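Local coordinates for protein glycoside hydrolase (PDB 6ORH) that probably acts as an alpha-L-fucosidase of glycoside hydrolase family 29, releasing fucose from host-derived glycans, at residues 376-382 / 444-450; 16-22 / 414-418; 114-120 / 159-163. The protein carries 2 engineered substitutions. The contacts are given in a common frame with arbitrary orientation. Residues are numbered along the deposited sequence.

Contact 1 of 3, residues 376-382 / 444-450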
loop_
_atom_site.group_PDB
_atom_site.type_symbol
_atom_site.label_atom_id
_atom_site.label_comp_id
_atom_site.label_asym_id
_atom_site.label_seq_id
_atom_site.Cartn_x
_atom_site.Cartn_y
_atom_site.Cartn_z
ATOM N N PHE A 376 -14.115 -16.991 -1.973
ATOM C CA PHE A 376 -13.183 -16.411 -1.015
ATOM C C PHE A 376 -12.645 -15.082 -1.542
ATOM O O PHE A 376 -12.780 -14.756 -2.728
ATOM C CB PHE A 376 -12.074 -17.414 -0.693
ATOM C CG PHE A 376 -11.321 -17.877 -1.922
ATOM C CD1 PHE A 376 -10.251 -17.149 -2.418
ATOM C CD2 PHE A 376 -11.696 -19.040 -2.578
ATOM C CE1 PHE A 376 -9.566 -17.571 -3.550
ATOM C CE2 PHE A 376 -11.018 -19.462 -3.714
ATOM C CZ PHE A 376 -9.955 -18.725 -4.196
ATOM N N ASP A 377 -12.039 -14.290 -0.644
ATOM C CA ASP A 377 -11.422 -13.032 -1.022
ATOM C C ASP A 377 -10.205 -12.744 -0.143
ATOM O O ASP A 377 -9.678 -11.636 -0.214
ATOM C CB ASP A 377 -12.391 -11.845 -0.987
ATOM C CG ASP A 377 -13.093 -11.603 0.349
ATOM O OD1 ASP A 377 -12.942 -12.420 1.291
ATOM O OD2 ASP A 377 -13.861 -10.636 0.404
ATOM N N VAL A 378 -9.791 -13.727 0.667
ATOM C CA VAL A 378 -8.594 -13.567 1.492
ATOM C C VAL A 378 -7.763 -14.839 1.438
ATOM O O VAL A 378 -8.268 -15.933 1.684
ATOM C CB VAL A 378 -8.915 -13.240 2.962
ATOM C CG1 VAL A 378 -7.605 -12.962 3.723
ATOM C CG2 VAL A 378 -9.853 -12.053 3.087
ATOM N N ILE A 379 -6.448 -14.692 1.215
ATOM C CA ILE A 379 -5.526 -15.801 1.423
ATOM C C ILE A 379 -4.605 -15.466 2.606
ATOM O O ILE A 379 -4.222 -14.317 2.754
ATOM C CB ILE A 379 -4.742 -16.165 0.138
ATOM C CG1 ILE A 379 -3.974 -17.481 0.306
ATOM C CG2 ILE A 379 -3.827 -15.001 -0.283
ATOM C CD1 ILE A 379 -3.337 -18.070 -0.963
ATOM N N GLU A 380 -4.336 -16.456 3.470
ATOM C CA GLU A 380 -3.372 -16.308 4.565
ATOM C C GLU A 380 -2.197 -17.259 4.334
ATOM O O GLU A 380 -2.377 -18.444 4.025
ATOM C CB GLU A 380 -4.051 -16.603 5.914
ATOM C CG GLU A 380 -3.040 -16.635 7.083
ATOM C CD GLU A 380 -3.681 -17.028 8.409
ATOM O OE1 GLU A 380 -4.870 -16.735 8.595
ATOM O OE2 GLU A 380 -2.971 -17.614 9.263
ATOM N N LEU A 381 -0.957 -16.746 4.477
ATOM C CA LEU A 381 0.255 -17.546 4.397
ATOM C C LEU A 381 1.030 -17.297 5.694
ATOM O O LEU A 381 0.988 -16.169 6.212
ATOM C CB LEU A 381 1.103 -17.046 3.214
ATOM C CG LEU A 381 0.445 -17.018 1.828
ATOM C CD1 LEU A 381 1.426 -16.446 0.800
ATOM C CD2 LEU A 381 -0.009 -18.406 1.406
ATOM N N ARG A 382 1.772 -18.290 6.183
ATOM C CA ARG A 382 2.639 -18.076 7.349
ATOM C C ARG A 382 3.992 -18.747 7.135
ATOM O O ARG A 382 4.090 -19.902 6.689
ATOM C CB ARG A 382 2.053 -18.698 8.622
ATOM C CG ARG A 382 0.718 -18.103 9.045
ATOM C CD ARG A 382 0.440 -18.478 10.500
ATOM N NE ARG A 382 -0.886 -18.054 10.913
ATOM C CZ ARG A 382 -1.278 -18.051 12.190
ATOM N NH1 ARG A 382 -0.423 -18.431 13.127
ATOM N NH2 ARG A 382 -2.499 -17.663 12.517
ATOM N N LYS A 444 1.376 -22.940 6.805
ATOM C CA LYS A 444 -0.068 -22.885 6.635
ATOM C C LYS A 444 -0.401 -22.038 5.408
ATOM O O LYS A 444 0.253 -21.007 5.139
ATOM C CB LYS A 444 -0.673 -22.172 7.850
ATOM C CG LYS A 444 -2.194 -22.112 7.946
ATOM C CD LYS A 444 -2.521 -21.219 9.135
ATOM C CE LYS A 444 -3.888 -20.593 9.095
ATOM N NZ LYS A 444 -4.101 -19.792 10.307
ATOM N N ILE A 445 -1.409 -22.497 4.649
ATOM C CA ILE A 445 -2.124 -21.670 3.689
ATOM C C ILE A 445 -3.611 -21.817 4.017
ATOM O O ILE A 445 -4.091 -22.950 4.130
ATOM C CB ILE A 445 -1.846 -22.063 2.221
ATOM C CG1 ILE A 445 -0.372 -21.894 1.834
ATOM C CG2 ILE A 445 -2.746 -21.276 1.277
ATOM C CD1 ILE A 445 0.026 -22.703 0.628
ATOM N N SER A 446 -4.276 -20.683 4.244
ATOM C CA SER A 446 -5.699 -20.630 4.560
ATOM C C SER A 446 -6.414 -19.704 3.580
ATOM O O SER A 446 -5.786 -18.826 2.986
ATOM C CB SER A 446 -5.938 -20.217 6.010
ATOM O OG SER A 446 -5.344 -21.183 6.897
ATOM N N LEU A 447 -7.733 -19.906 3.409
ATOM C CA LEU A 447 -8.573 -19.069 2.570
ATOM C C LEU A 447 -9.826 -18.700 3.356
ATOM O O LEU A 447 -10.393 -19.561 4.045
ATOM C CB LEU A 447 -8.995 -19.841 1.310
ATOM C CG LEU A 447 -7.882 -20.128 0.300
ATOM C CD1 LEU A 447 -8.361 -21.140 -0.744
ATOM C CD2 LEU A 447 -7.428 -18.830 -0.367
ATOM N N TYR A 448 -10.215 -17.429 3.245
ATOM C CA TYR A 448 -11.403 -16.932 3.933
ATOM C C TYR A 448 -12.233 -16.025 3.035
ATOM O O TYR A 448 -11.754 -15.443 2.055
ATOM C CB TYR A 448 -11.046 -16.114 5.180
ATOM C CG TYR A 448 -10.013 -16.736 6.080
ATOM C CD1 TYR A 448 -10.300 -17.842 6.881
ATOM C CD2 TYR A 448 -8.738 -16.187 6.162
ATOM C CE1 TYR A 448 -9.357 -18.403 7.728
ATOM C CE2 TYR A 448 -7.781 -16.746 6.992
ATOM C CZ TYR A 448 -8.082 -17.846 7.772
ATOM O OH TYR A 448 -7.139 -18.402 8.582
ATOM N N LYS A 449 -13.509 -15.895 3.430
ATOM C CA LYS A 449 -14.390 -14.877 2.900
ATOM C C LYS A 449 -14.659 -13.818 3.975
ATOM O O LYS A 449 -15.170 -14.140 5.053
ATOM C CB LYS A 449 -15.712 -15.530 2.463
ATOM C CG LYS A 449 -16.737 -14.568 1.868
ATOM C CD LYS A 449 -16.245 -13.798 0.664
ATOM C CE LYS A 449 -17.147 -12.646 0.266
ATOM N NZ LYS A 449 -17.025 -11.484 1.176
ATOM N N THR A 450 -14.399 -12.553 3.633
ATOM C CA THR A 450 -14.688 -11.446 4.535
ATOM C C THR A 450 -16.189 -11.362 4.797
ATOM O O THR A 450 -17.003 -11.658 3.922
ATOM C CB THR A 450 -14.193 -10.091 4.013
ATOM O OG1 THR A 450 -14.818 -9.739 2.781
ATOM C CG2 THR A 450 -12.685 -9.999 3.879
#
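Leucine and isoleucine side chains from both strands share one face of this antiparallel pair. I379 CG1 lies 3.8 Å from L447 CD2, L381 CD2 is 3.5 Å from I445 CG1, and I379 CD1 reaches I445 CG2 at 4.0 Å. L447 CD2 also makes a CH-pi contact over the F376 ring, 4.2 Å from its centroid. Branched aliphatic and aromatic groups suit this face because it packs against I429 and V431 of strand 428-436 in the opposing sheet: this is the hydrophobic core of a beta-sandwich of the F5/8 type C family. The backbones run at 164° with their axes 4.6 Å apart. Around the hydrogen-bonded pair E380 and S446, E380 N gives to S446 O (2.8 Å) and S446 N to E380 O (2.9 Å). The regular pairing breaks at a classic beta bulge, where D377 N (2.9 Å) and V378 N (3.0 Å) both donate to Y448 O while Y448 N returns to V378 O at 2.9 Å. The other face is mostly polar, apart from V378 (CG1 4.2 Å from Y448 CD2). E380 spends both carboxylate oxygens, OE1 accepting from Y448 OH (2.8 Å) and OE2 forming salt bridges with K444 NZ and R382 NE (2.7 Å each); the acid thus offsets two basic groups that would otherwise repel. S446 instead bonds through OG to D326. Beyond the bulge, D377 receives the departing chain: OD1 accepts from T450 N (2.8 Å), and OD2 takes the T450 OG1 hydroxyl (2.7 Å) and forms a salt bridge with K449 NZ (3.4 Å, a weak hydrogen bond).

Contact 2 of 3, residues 16-22 / 414-418. With EDO (1,2-ethanediol), chain L.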
loop_
_atom_site.group_PDB
_atom_site.type_symbol
_atom_site.label_atom_id
_atom_site.label_comp_id
_atom_site.label_asym_id
_atom_site.label_seq_id
_atom_site.Cartn_x
_atom_site.Cartn_y
_atom_site.Cartn_z
ATOM N N LEU A 16 8.009 -14.115 19.550
ATOM C CA LEU A 16 7.096 -15.019 18.874
ATOM C C LEU A 16 5.752 -15.002 19.587
ATOM O O LEU A 16 4.722 -15.097 18.921
ATOM C CB LEU A 16 7.686 -16.431 18.864
ATOM C CG LEU A 16 8.729 -16.675 17.787
ATOM C CD1 LEU A 16 9.398 -18.035 17.980
ATOM C CD2 LEU A 16 8.118 -16.551 16.403
ATOM N N ALA A 17 5.779 -14.876 20.913
ATOM C CA ALA A 17 4.530 -14.935 21.654
ATOM C C ALA A 17 3.665 -13.718 21.299
ATOM O O ALA A 17 2.437 -13.802 21.106
ATOM C CB ALA A 17 4.831 -15.073 23.137
ATOM N N TYR A 18 4.311 -12.548 21.224
ATOM C CA TYR A 18 3.563 -11.351 20.875
ATOM C C TYR A 18 3.000 -11.456 19.453
ATOM O O TYR A 18 1.845 -11.057 19.222
ATOM C CB TYR A 18 4.479 -10.125 21.006
ATOM C CG TYR A 18 3.841 -8.763 20.864
ATOM C CD1 TYR A 18 2.462 -8.556 20.978
ATOM C CD2 TYR A 18 4.651 -7.641 20.670
ATOM C CE1 TYR A 18 1.916 -7.288 20.869
ATOM C CE2 TYR A 18 4.117 -6.368 20.595
ATOM C CZ TYR A 18 2.747 -6.186 20.714
ATOM O OH TYR A 18 2.252 -4.922 20.671
ATOM N N LEU A 19 3.816 -11.955 18.493
ATOM C CA LEU A 19 3.344 -12.088 17.124
ATOM C C LEU A 19 2.106 -12.989 17.087
ATOM O O LEU A 19 1.165 -12.715 16.348
ATOM C CB LEU A 19 4.481 -12.637 16.244
ATOM C CG LEU A 19 5.566 -11.574 15.998
ATOM C CD1 LEU A 19 6.811 -12.239 15.421
ATOM C CD2 LEU A 19 5.033 -10.542 15.022
ATOM N N GLY A 20 2.148 -14.046 17.893
ATOM C CA GLY A 20 1.036 -14.987 17.991
ATOM C C GLY A 20 -0.233 -14.349 18.573
ATOM O O GLY A 20 -1.367 -14.654 18.158
ATOM N N ASP A 21 -0.053 -13.449 19.530
ATOM C CA ASP A 21 -1.164 -12.802 20.225
ATOM C C ASP A 21 -1.868 -11.753 19.360
ATOM O O ASP A 21 -3.068 -11.553 19.527
ATOM C CB ASP A 21 -0.687 -12.182 21.543
ATOM C CG ASP A 21 -0.504 -13.211 22.658
ATOM O OD1 ASP A 21 -0.946 -14.378 22.479
ATOM O OD2 ASP A 21 0.106 -12.859 23.658
ATOM N N GLU A 22 -1.110 -11.009 18.527
ATOM C CA GLU A 22 -1.646 -10.138 17.483
ATOM C C GLU A 22 -2.188 -8.790 17.969
ATOM O O GLU A 22 -1.991 -7.776 17.282
ATOM C CB GLU A 22 -2.722 -10.824 16.623
ATOM C CG GLU A 22 -2.236 -12.100 15.958
ATOM C CD GLU A 22 -3.291 -12.754 15.062
ATOM O OE1 GLU A 22 -4.491 -12.571 15.343
ATOM O OE2 GLU A 22 -2.898 -13.507 14.177
ATOM N N GLY A 414 6.307 -13.307 6.472
ATOM C CA GLY A 414 6.520 -13.086 7.896
ATOM C C GLY A 414 5.726 -14.081 8.756
ATOM O O GLY A 414 5.396 -15.189 8.304
ATOM N N TYR A 415 5.377 -13.662 9.979
ATOM C CA TYR A 415 4.654 -14.535 10.884
ATOM C C TYR A 415 3.300 -14.928 10.282
ATOM O O TYR A 415 2.824 -16.064 10.420
ATOM C CB TYR A 415 4.399 -13.810 12.208
ATOM C CG TYR A 415 3.870 -14.746 13.261
ATOM C CD1 TYR A 415 4.748 -15.511 14.012
ATOM C CD2 TYR A 415 2.504 -14.857 13.463
ATOM C CE1 TYR A 415 4.267 -16.410 14.954
ATOM C CE2 TYR A 415 2.003 -15.752 14.398
ATOM C CZ TYR A 415 2.900 -16.529 15.125
ATOM O OH TYR A 415 2.476 -17.382 16.108
ATOM N N LYS A 416 2.658 -13.942 9.656
ATOM C CA LYS A 416 1.335 -14.138 9.093
ATOM C C LYS A 416 1.072 -13.018 8.104
ATOM O O LYS A 416 1.231 -11.845 8.429
ATOM C CB LYS A 416 0.302 -14.049 10.220
ATOM C CG LYS A 416 -1.157 -13.966 9.777
ATOM C CD LYS A 416 -2.066 -14.110 11.007
ATOM C CE LYS A 416 -3.525 -13.810 10.726
ATOM N NZ LYS A 416 -4.344 -14.041 11.948
ATOM N N ARG A 417 0.634 -13.391 6.890
ATOM C CA ARG A 417 0.304 -12.416 5.865
ATOM C C ARG A 417 -1.115 -12.723 5.394
ATOM O O ARG A 417 -1.403 -13.864 5.010
ATOM C CB ARG A 417 1.271 -12.571 4.672
ATOM C CG ARG A 417 1.021 -11.642 3.491
ATOM C CD ARG A 417 1.324 -10.192 3.867
ATOM N NE ARG A 417 0.841 -9.209 2.899
ATOM C CZ ARG A 417 1.588 -8.600 1.993
ATOM N NH1 ARG A 417 2.865 -8.943 1.786
ATOM N NH2 ARG A 417 1.023 -7.663 1.243
ATOM N N LEU A 418 -1.974 -11.714 5.472
ATOM C CA LEU A 418 -3.294 -11.784 4.855
ATOM C C LEU A 418 -3.178 -11.000 3.562
ATOM O O LEU A 418 -2.531 -9.944 3.505
ATOM C CB LEU A 418 -4.351 -11.187 5.790
ATOM C CG LEU A 418 -4.478 -11.904 7.127
ATOM C CD1 LEU A 418 -5.420 -11.131 8.067
ATOM C CD2 LEU A 418 -4.977 -13.333 6.933
HETATM C C1 EDO L . 1.559 -10.556 14.119
HETATM O O1 EDO L . 1.065 -10.208 15.367
HETATM C C2 EDO L . 0.329 -10.781 13.356
HETATM O O2 EDO L . 0.557 -11.035 12.066
HETATM O O HOH W 1 3.848 -17.682 18.487
#
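The helix containing residues 16-21 is in its last turn here, with G20 N bonded to L16 O and E22 N to Y18 O, each at 3.0 Å. E22 then leaves helical geometry with positive phi (78°). Facing it, residues 414-416 form a loop that enters a strand at R417; the nearest CA atoms, L19 CA and Y415 CA, are 6.8 Å apart, so side chains make the junction. Y415 presents one ring face to L19, whose CB sits 3.8 Å from the ring centroid in a CH-pi contact, while L16 CD2 meets the ring edge at CE1 (4.1 Å). G20 suits its place because its CA is already 3.4 Å from Y415 OH and a beta-carbon would crowd that hydroxyl. The contact joins the catalytic (beta/alpha) barrel, whose strand 23-27 follows this helix, to the C-terminal beta-sandwich. Lysine spans the gap well: the fully extended K416 places NZ 2.7 Å from E22 OE2 in a salt bridge, and NZ is also bonded to Y323. A water links L16 O and Y415 OH, 2.8 Å from each. A 1,2-ethanediol, probably from the crystallisation liquor, donates through O1 to L19 O at 2.7 Å.

Contact 3 of 3, residues 114-120 / 159-163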
loop_
_atom_site.group_PDB
_atom_site.type_symbol
_atom_site.label_atom_id
_atom_site.label_comp_id
_atom_site.label_asym_id
_atom_site.label_seq_id
_atom_site.Cartn_x
_atom_site.Cartn_y
_atom_site.Cartn_z
ATOM N N THR A 114 -4.677 -9.280 36.326
ATOM C CA THR A 114 -4.360 -10.586 36.886
ATOM C C THR A 114 -5.601 -11.498 36.855
ATOM O O THR A 114 -5.531 -12.670 36.439
ATOM C CB THR A 114 -3.765 -10.407 38.280
ATOM O OG1 THR A 114 -2.548 -9.651 38.129
ATOM C CG2 THR A 114 -3.473 -11.727 38.955
ATOM N N GLU A 115 -6.741 -10.925 37.240
ATOM C CA GLU A 115 -7.989 -11.687 37.259
ATOM C C GLU A 115 -8.324 -12.242 35.874
ATOM O O GLU A 115 -8.733 -13.414 35.732
ATOM C CB GLU A 115 -9.118 -10.801 37.778
ATOM C CG GLU A 115 -10.445 -11.554 37.833
ATOM C CD GLU A 115 -11.669 -10.733 38.182
ATOM O OE1 GLU A 115 -11.550 -9.536 38.490
ATOM O OE2 GLU A 115 -12.764 -11.336 38.154
ATOM N N PHE A 116 -8.100 -11.426 34.839
ATOM C CA PHE A 116 -8.488 -11.762 33.474
ATOM C C PHE A 116 -7.347 -12.402 32.678
ATOM O O PHE A 116 -7.527 -12.709 31.494
ATOM C CB PHE A 116 -9.034 -10.521 32.758
ATOM C CG PHE A 116 -10.462 -10.207 33.125
ATOM C CD1 PHE A 116 -10.760 -9.439 34.243
ATOM C CD2 PHE A 116 -11.509 -10.687 32.348
ATOM C CE1 PHE A 116 -12.076 -9.164 34.594
ATOM C CE2 PHE A 116 -12.824 -10.381 32.675
ATOM C CZ PHE A 116 -13.098 -9.635 33.803
ATOM N N ASP A 117 -6.179 -12.610 33.319
ATOM C CA ASP A 117 -5.004 -13.110 32.609
ATOM C C ASP A 117 -4.759 -12.256 31.364
ATOM O O ASP A 117 -4.585 -12.754 30.252
ATOM C CB ASP A 117 -5.134 -14.591 32.233
ATOM C CG ASP A 117 -3.819 -15.205 31.783
ATOM O OD1 ASP A 117 -2.752 -14.648 32.142
ATOM O OD2 ASP A 117 -3.865 -16.213 31.029
ATOM N N MET A 118 -4.741 -10.935 31.584
ATOM C CA MET A 118 -4.427 -9.938 30.569
ATOM C C MET A 118 -2.972 -9.523 30.764
ATOM O O MET A 118 -2.611 -9.018 31.824
ATOM C CB MET A 118 -5.309 -8.699 30.752
ATOM C CG MET A 118 -4.959 -7.551 29.812
ATOM S SD MET A 118 -5.332 -7.827 28.104
ATOM C CE MET A 118 -7.118 -7.638 28.109
ATOM N N ASP A 119 -2.108 -9.817 29.779
ATOM C CA ASP A 119 -0.721 -9.390 29.919
ATOM C C ASP A 119 -0.633 -7.872 30.012
ATOM O O ASP A 119 -1.507 -7.150 29.496
ATOM C CB ASP A 119 0.138 -9.906 28.768
ATOM C CG ASP A 119 0.342 -11.416 28.828
ATOM O OD1 ASP A 119 0.091 -12.055 29.868
ATOM O OD2 ASP A 119 0.759 -11.950 27.814
ATOM N N MET A 120 0.419 -7.392 30.709
ATOM C CA MET A 120 0.582 -5.974 31.032
ATOM C C MET A 120 1.820 -5.378 30.353
ATOM O O MET A 120 2.859 -6.034 30.227
ATOM C CB MET A 120 0.681 -5.778 32.555
ATOM C CG MET A 120 -0.666 -5.872 33.291
ATOM S SD MET A 120 -1.766 -4.496 32.883
ATOM C CE MET A 120 -1.012 -3.097 33.722
ATOM N N TYR A 159 2.098 -5.545 40.881
ATOM C CA TYR A 159 1.950 -4.875 39.590
ATOM C C TYR A 159 2.183 -5.872 38.468
ATOM O O TYR A 159 2.935 -6.818 38.647
ATOM C CB TYR A 159 2.972 -3.737 39.453
ATOM C CG TYR A 159 2.785 -2.555 40.367
ATOM C CD1 TYR A 159 1.526 -2.185 40.849
ATOM C CD2 TYR A 159 3.887 -1.775 40.718
ATOM C CE1 TYR A 159 1.369 -1.060 41.650
ATOM C CE2 TYR A 159 3.739 -0.649 41.522
ATOM C CZ TYR A 159 2.479 -0.291 41.978
ATOM O OH TYR A 159 2.325 0.815 42.770
ATOM N N GLY A 160 1.507 -5.674 37.323
ATOM C CA GLY A 160 1.659 -6.607 36.223
ATOM C C GLY A 160 0.562 -7.657 36.282
ATOM O O GLY A 160 -0.312 -7.592 37.151
ATOM N N ASN A 161 0.671 -8.626 35.377
ATOM C CA ASN A 161 -0.186 -9.801 35.373
ATOM C C ASN A 161 0.497 -10.822 36.280
ATOM O O ASN A 161 1.473 -11.438 35.876
ATOM C CB ASN A 161 -0.340 -10.310 33.939
ATOM C CG ASN A 161 -1.159 -11.585 33.843
ATOM O OD1 ASN A 161 -1.773 -11.981 34.823
ATOM N ND2 ASN A 161 -1.258 -12.160 32.655
ATOM N N ALA A 162 0.001 -10.944 37.528
ATOM C CA ALA A 162 0.630 -11.814 38.531
ATOM C C ALA A 162 2.116 -11.503 38.656
ATOM O O ALA A 162 2.948 -12.407 38.595
ATOM C CB ALA A 162 0.380 -13.276 38.210
ATOM N N GLY A 163 2.428 -10.202 38.732
ATOM C CA GLY A 163 3.792 -9.749 38.938
ATOM C C GLY A 163 4.632 -9.686 37.670
ATOM O O GLY A 163 5.817 -9.342 37.732
HETATM O O HOH W 2 -3.128 -14.121 35.793
#
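N161 slots its amide between the end of helix 105-116 and the start of strand 119-124, its CB lying 3.4 Å from M118 O. The helix stops at a Schellman motif in which D117 takes positive phi, and the chain then turns into a parallel strand of the (beta/alpha) barrel. The loop carrying N161 leads to strand 167-169, the neighbour of 119-124, so the contact joins the start of a beta-alpha-beta unit to the loop after its helix. An asparagine fits because ND2 can donate twice, to D117 OD1 at 2.9 Å and to D119 OD1 at 3.1 Å, bringing together two acids on either side of M118. Deeper in, M120 CG packs on the loop backbone, 3.7 Å from both G160 C and N161 N. G160 has phi 94° and psi near 180°, where a side chain would jam against the carbonyl of Y159. T114 suits the helix's last turn: its OG1 is bonded to S110 O and still accepts A162 N (2.9 Å), while its methyl CG2 lies 4.2 Å from A162 CB. The other end of the N161 amide is served by a water that donates to N161 OD1 at 2.7 Å and to T114 O at 2.9 Å.

In the fold
Contacts 1 and 2 share a sheet, with strands 378-382 and 417-426 side by side; their centres are 15 Å apart and they touch, L381 O lying 2.9 Å from R417 N and E380 CB 3.5 Å from L418 CD2. Contact 2 joins the loop before 417-426 to helix 13-21 of the barrel, where contact 3 lies 21 Å away between centres, and 33 Å from contact 1. Contact 3 stands away from the annotated sites, although the barrel also holds a glycan pocket; a second glycan lies at V403, W404 and Q405 of the sandwich. Beside contact 1, the R382 side chain is about 3 Å from that of T443, a calcium ligand whose metal is absent here.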